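Local coordinates for oxysterol-binding protein homolog 3 (Saccharomyces cerevisiae, PDB 4IC4), which transfers lipids between membranes by carrying them in a hydrophobic pocket, in transport coupled to phosphoinositides, and helps maintain intracellular sterol distribution, at residues F241-I253 with E263-E276. Residues are numbered along the deposited sequence; the frame is centred on the assembly and turned at random.
Sequences FSGRSEGFKVSII and ETLAGKWTQSLANE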
loop_
_atom_site.group_PDB
_atom_site.type_symbol
_atom_site.label_atom_id
_atom_site.label_comp_id
_atom_site.label_asym_id
_atom_site.label_seq_id
_atom_site.Cartn_x
_atom_site.Cartn_y
_atom_site.Cartn_z
ATOM N N PHE A 241 -15.598 -19.833 -14.208
ATOM C CA PHE A 241 -16.372 -19.341 -15.342
ATOM C C PHE A 241 -16.769 -17.868 -15.267
ATOM O O PHE A 241 -16.591 -17.125 -16.233
ATOM C CB PHE A 241 -17.627 -20.203 -15.519
ATOM C CG PHE A 241 -18.256 -20.088 -16.878
ATOM C CD1 PHE A 241 -18.865 -18.905 -17.286
ATOM C CD2 PHE A 241 -18.226 -21.164 -17.761
ATOM C CE1 PHE A 241 -19.434 -18.794 -18.554
ATOM C CE2 PHE A 241 -18.790 -21.063 -19.031
ATOM C CZ PHE A 241 -19.395 -19.875 -19.428
ATOM N N SER A 242 -17.307 -17.449 -14.127
ATOM C CA SER A 242 -17.745 -16.067 -13.947
ATOM C C SER A 242 -16.636 -15.027 -14.119
ATOM O O SER A 242 -16.843 -13.845 -13.841
ATOM C CB SER A 242 -18.394 -15.902 -12.569
ATOM O OG SER A 242 -17.507 -16.289 -11.534
ATOM N N GLY A 243 -15.468 -15.464 -14.580
ATOM C CA GLY A 243 -14.361 -14.545 -14.774
ATOM C C GLY A 243 -13.854 -13.983 -13.459
ATOM O O GLY A 243 -14.014 -14.610 -12.412
ATOM N N ARG A 244 -13.241 -12.804 -13.508
ATOM C CA ARG A 244 -12.713 -12.173 -12.302
ATOM C C ARG A 244 -13.828 -11.764 -11.344
ATOM O O ARG A 244 -14.829 -11.178 -11.757
ATOM C CB ARG A 244 -11.883 -10.934 -12.664
ATOM C CG ARG A 244 -11.314 -10.196 -11.448
ATOM C CD ARG A 244 -10.403 -9.037 -11.845
ATOM N NE ARG A 244 -11.119 -7.952 -12.513
ATOM C CZ ARG A 244 -10.537 -6.853 -12.990
ATOM N NH1 ARG A 244 -9.222 -6.685 -12.873
ATOM N NH2 ARG A 244 -11.269 -5.922 -13.586
ATOM N N SER A 245 -13.653 -12.083 -10.067
ATOM C CA SER A 245 -14.634 -11.719 -9.053
ATOM C C SER A 245 -14.470 -10.238 -8.737
ATOM O O SER A 245 -13.406 -9.811 -8.281
ATOM C CB SER A 245 -14.418 -12.533 -7.778
ATOM O OG SER A 245 -15.231 -12.032 -6.731
ATOM N N GLU A 246 -15.520 -9.458 -8.971
ATOM C CA GLU A 246 -15.462 -8.022 -8.723
ATOM C C GLU A 246 -16.493 -7.506 -7.727
ATOM O O GLU A 246 -16.324 -6.428 -7.155
ATOM C CB GLU A 246 -15.598 -7.273 -10.049
ATOM C CG GLU A 246 -14.416 -7.497 -10.975
ATOM C CD GLU A 246 -14.578 -6.825 -12.322
ATOM O OE1 GLU A 246 -15.253 -5.776 -12.391
ATOM O OE2 GLU A 246 -14.013 -7.339 -13.309
ATOM N N GLY A 247 -17.555 -8.276 -7.507
ATOM C CA GLY A 247 -18.589 -7.844 -6.584
ATOM C C GLY A 247 -18.383 -8.252 -5.138
ATOM O O GLY A 247 -17.624 -9.173 -4.834
ATOM N N PHE A 248 -19.063 -7.556 -4.236
ATOM C CA PHE A 248 -18.963 -7.861 -2.817
ATOM C C PHE A 248 -20.137 -7.248 -2.070
ATOM O O PHE A 248 -20.797 -6.337 -2.570
ATOM C CB PHE A 248 -17.639 -7.336 -2.254
ATOM C CG PHE A 248 -17.542 -5.837 -2.221
ATOM C CD1 PHE A 248 -18.061 -5.115 -1.153
ATOM C CD2 PHE A 248 -16.943 -5.148 -3.268
ATOM C CE1 PHE A 248 -17.982 -3.724 -1.130
ATOM C CE2 PHE A 248 -16.860 -3.763 -3.256
ATOM C CZ PHE A 248 -17.379 -3.047 -2.185
ATOM N N LYS A 249 -20.395 -7.765 -0.875
ATOM C CA LYS A 249 -21.486 -7.286 -0.041
ATOM C C LYS A 249 -20.931 -6.932 1.329
ATOM O O LYS A 249 -19.954 -7.526 1.787
ATOM C CB LYS A 249 -22.556 -8.373 0.110
ATOM C CG LYS A 249 -23.237 -8.786 -1.187
ATOM C CD LYS A 249 -24.084 -7.660 -1.759
ATOM C CE LYS A 249 -24.908 -8.144 -2.946
ATOM N NZ LYS A 249 -25.780 -7.073 -3.499
ATOM N N VAL A 250 -21.546 -5.951 1.976
ATOM C CA VAL A 250 -21.118 -5.530 3.301
ATOM C C VAL A 250 -22.316 -5.532 4.236
ATOM O O VAL A 250 -23.350 -4.936 3.934
ATOM C CB VAL A 250 -20.522 -4.107 3.283
ATOM C CG1 VAL A 250 -19.991 -3.743 4.664
ATOM C CG2 VAL A 250 -19.417 -4.017 2.242
ATOM N N SER A 251 -22.175 -6.215 5.365
ATOM C CA SER A 251 -23.242 -6.279 6.354
ATOM C C SER A 251 -22.786 -5.521 7.593
ATOM O O SER A 251 -21.813 -5.911 8.245
ATOM C CB SER A 251 -23.549 -7.735 6.712
ATOM O OG SER A 251 -23.964 -8.462 5.569
ATOM N N ILE A 252 -23.480 -4.431 7.902
ATOM C CA ILE A 252 -23.151 -3.610 9.060
ATOM C C ILE A 252 -24.005 -4.028 10.248
ATOM O O ILE A 252 -25.232 -3.979 10.185
ATOM C CB ILE A 252 -23.402 -2.115 8.773
ATOM C CG1 ILE A 252 -22.556 -1.660 7.580
ATOM C CG2 ILE A 252 -23.078 -1.288 10.005
ATOM C CD1 ILE A 252 -21.063 -1.766 7.803
ATOM N N ILE A 253 -23.352 -4.432 11.331
ATOM C CA ILE A 253 -24.063 -4.875 12.522
ATOM C C ILE A 253 -23.723 -4.029 13.743
ATOM O O ILE A 253 -22.667 -4.201 14.353
ATOM C CB ILE A 253 -23.730 -6.351 12.839
ATOM C CG1 ILE A 253 -24.043 -7.228 11.623
ATOM C CG2 ILE A 253 -24.529 -6.818 14.047
ATOM C CD1 ILE A 253 -25.505 -7.239 11.225
ATOM N N GLU A 263 -27.382 -2.180 8.528
ATOM C CA GLU A 263 -27.373 -1.700 7.156
ATOM C C GLU A 263 -26.573 -2.650 6.281
ATOM O O GLU A 263 -25.765 -3.437 6.776
ATOM C CB GLU A 263 -26.745 -0.306 7.094
ATOM C CG GLU A 263 -27.426 0.727 7.978
ATOM C CD GLU A 263 -26.657 2.033 8.049
ATOM O OE1 GLU A 263 -25.515 2.026 8.557
ATOM O OE2 GLU A 263 -27.192 3.067 7.596
ATOM N N THR A 264 -26.804 -2.572 4.978
ATOM C CA THR A 264 -26.092 -3.414 4.033
ATOM C C THR A 264 -25.580 -2.565 2.879
ATOM O O THR A 264 -26.250 -1.635 2.431
ATOM C CB THR A 264 -26.997 -4.533 3.483
ATOM O OG1 THR A 264 -27.402 -5.391 4.559
ATOM C CG2 THR A 264 -26.250 -5.356 2.448
ATOM N N LEU A 265 -24.378 -2.884 2.415
ATOM C CA LEU A 265 -23.760 -2.161 1.312
ATOM C C LEU A 265 -23.412 -3.171 0.228
ATOM O O LEU A 265 -23.223 -4.359 0.510
ATOM C CB LEU A 265 -22.478 -1.462 1.780
ATOM C CG LEU A 265 -22.487 -0.718 3.119
ATOM C CD1 LEU A 265 -21.095 -0.146 3.371
ATOM C CD2 LEU A 265 -23.528 0.393 3.113
ATOM N N ALA A 266 -23.319 -2.704 -1.011
ATOM C CA ALA A 266 -22.980 -3.587 -2.117
ATOM C C ALA A 266 -22.312 -2.819 -3.243
ATOM O O ALA A 266 -22.572 -1.634 -3.444
ATOM C CB ALA A 266 -24.229 -4.285 -2.635
ATOM N N GLY A 267 -21.448 -3.508 -3.976
ATOM C CA GLY A 267 -20.762 -2.877 -5.085
ATOM C C GLY A 267 -19.677 -3.761 -5.663
ATOM O O GLY A 267 -19.637 -4.969 -5.412
ATOM N N LYS A 268 -18.803 -3.150 -6.453
ATOM C CA LYS A 268 -17.687 -3.850 -7.073
ATOM C C LYS A 268 -16.433 -3.074 -6.693
ATOM O O LYS A 268 -16.411 -1.847 -6.799
ATOM C CB LYS A 268 -17.845 -3.875 -8.596
ATOM C CG LYS A 268 -19.023 -4.703 -9.088
ATOM C CD LYS A 268 -19.072 -4.739 -10.607
ATOM C CE LYS A 268 -20.162 -5.675 -11.106
ATOM N NZ LYS A 268 -20.226 -5.691 -12.596
ATOM N N TRP A 269 -15.396 -3.776 -6.245
ATOM C CA TRP A 269 -14.169 -3.093 -5.848
ATOM C C TRP A 269 -13.444 -2.458 -7.023
ATOM O O TRP A 269 -12.476 -1.720 -6.845
ATOM C CB TRP A 269 -13.227 -4.044 -5.102
ATOM C CG TRP A 269 -12.920 -5.317 -5.823
ATOM C CD1 TRP A 269 -13.574 -6.510 -5.701
ATOM C CD2 TRP A 269 -11.875 -5.526 -6.777
ATOM N NE1 TRP A 269 -12.999 -7.451 -6.520
ATOM C CE2 TRP A 269 -11.954 -6.874 -7.194
ATOM C CE3 TRP A 269 -10.878 -4.705 -7.322
ATOM C CZ2 TRP A 269 -11.073 -7.421 -8.132
ATOM C CZ3 TRP A 269 -10.002 -5.248 -8.254
ATOM C CH2 TRP A 269 -10.106 -6.596 -8.651
ATOM N N THR A 270 -13.926 -2.740 -8.227
ATOM C CA THR A 270 -13.343 -2.186 -9.439
ATOM C C THR A 270 -14.074 -0.921 -9.875
ATOM O O THR A 270 -13.668 -0.272 -10.841
ATOM C CB THR A 270 -13.441 -3.185 -10.601
ATOM O OG1 THR A 270 -14.817 -3.548 -10.788
ATOM C CG2 THR A 270 -12.625 -4.432 -10.315
ATOM N N GLN A 271 -15.142 -0.556 -9.168
ATOM C CA GLN A 271 -15.913 0.613 -9.583
ATOM C C GLN A 271 -16.538 1.479 -8.491
ATOM O O GLN A 271 -16.231 2.662 -8.391
ATOM C CB GLN A 271 -17.018 0.161 -10.544
ATOM C CG GLN A 271 -17.474 1.202 -11.570
ATOM C CD GLN A 271 -17.970 2.498 -10.954
ATOM O OE1 GLN A 271 -17.180 3.378 -10.601
ATOM N NE2 GLN A 271 -19.286 2.622 -10.820
ATOM N N SER A 272 -17.422 0.906 -7.678
ATOM C CA SER A 272 -18.090 1.700 -6.652
ATOM C C SER A 272 -18.770 0.878 -5.570
ATOM O O SER A 272 -18.863 -0.339 -5.665
ATOM C CB SER A 272 -19.138 2.595 -7.306
ATOM O OG SER A 272 -20.141 1.801 -7.915
ATOM N N LEU A 273 -19.261 1.577 -4.553
ATOM C CA LEU A 273 -19.950 0.957 -3.428
ATOM C C LEU A 273 -21.136 1.836 -3.052
ATOM O O LEU A 273 -21.009 3.057 -2.964
ATOM C CB LEU A 273 -18.996 0.827 -2.237
ATOM C CG LEU A 273 -19.562 0.351 -0.898
ATOM C CD1 LEU A 273 -20.235 -1.003 -1.076
ATOM C CD2 LEU A 273 -18.439 0.252 0.125
ATOM N N ALA A 274 -22.293 1.218 -2.834
ATOM C CA ALA A 274 -23.480 1.977 -2.470
ATOM C C ALA A 274 -24.254 1.335 -1.328
ATOM O O ALA A 274 -24.092 0.148 -1.035
ATOM C CB ALA A 274 -24.392 2.134 -3.687
ATOM N N ASN A 275 -25.085 2.141 -0.678
ATOM C CA ASN A 275 -25.929 1.677 0.415
ATOM C C ASN A 275 -27.074 0.936 -0.278
ATOM O O ASN A 275 -27.763 1.513 -1.113
ATOM C CB ASN A 275 -26.462 2.883 1.193
ATOM C CG ASN A 275 -27.339 2.487 2.361
ATOM O OD1 ASN A 275 -28.321 1.767 2.195
ATOM N ND2 ASN A 275 -26.995 2.966 3.551
ATOM N N GLU A 276 -27.273 -0.338 0.050
ATOM C CA GLU A 276 -28.329 -1.114 -0.599
ATOM C C GLU A 276 -29.749 -0.635 -0.329
ATOM O O GLU A 276 -30.625 -0.784 -1.179
ATOM C CB GLU A 276 -28.219 -2.596 -0.227
ATOM C CG GLU A 276 -27.064 -3.317 -0.902
ATOM C CD GLU A 276 -27.358 -4.788 -1.140
ATOM O OE1 GLU A 276 -27.501 -5.541 -0.155
ATOM O OE2 GLU A 276 -27.457 -5.190 -2.319
HETATM O O HOH W 1 -14.917 -9.532 -5.506
#
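Phe248 swings its ring across the strand pair to Gly267, whose carbonyl oxygen lies over one ring face. A chi1 of 68° sets Phe248 CG between the backbone N and the carbonyl carbon and carries the ring under Gly267, where Phe248 CE1 meets Leu273 CD1 at 3.5 Å, the two side chains crossing at about a right angle, while Trp269 N sits at the ring edge. Beside it Val250 CB packs on Leu265 CB at 3.6 Å. Phe248, Leu273 and Ile252 on this face touch helix 94-104. Strands 247-253 and 263-268 form an antiparallel hairpin in the barrel wall of the OSBP-related domain, with paired bonds at Phe248–Gly267, Val250–Leu265 and Ile252–Glu263. On the other face Lys249, bent at chi2, runs over Ala266 CB and its NZ forms a salt bridge with Glu276 OE2 (2.8 Å), met from above the carboxylate plane. Past the strand end, Trp269 NE1 donates to Ser245 O at 3.0 Å, a bent bond (134°), and Trp269 N to Glu246 O. Thr270 OG1 donates to Glu246 OE1 (2.8 Å), and its CG2 lies over a face of the indole. Glu246 OE2 is gripped side-on by Arg244 NE and NH2, both 3.1 Å away; Arg244 NH1 bonds Arg110 O.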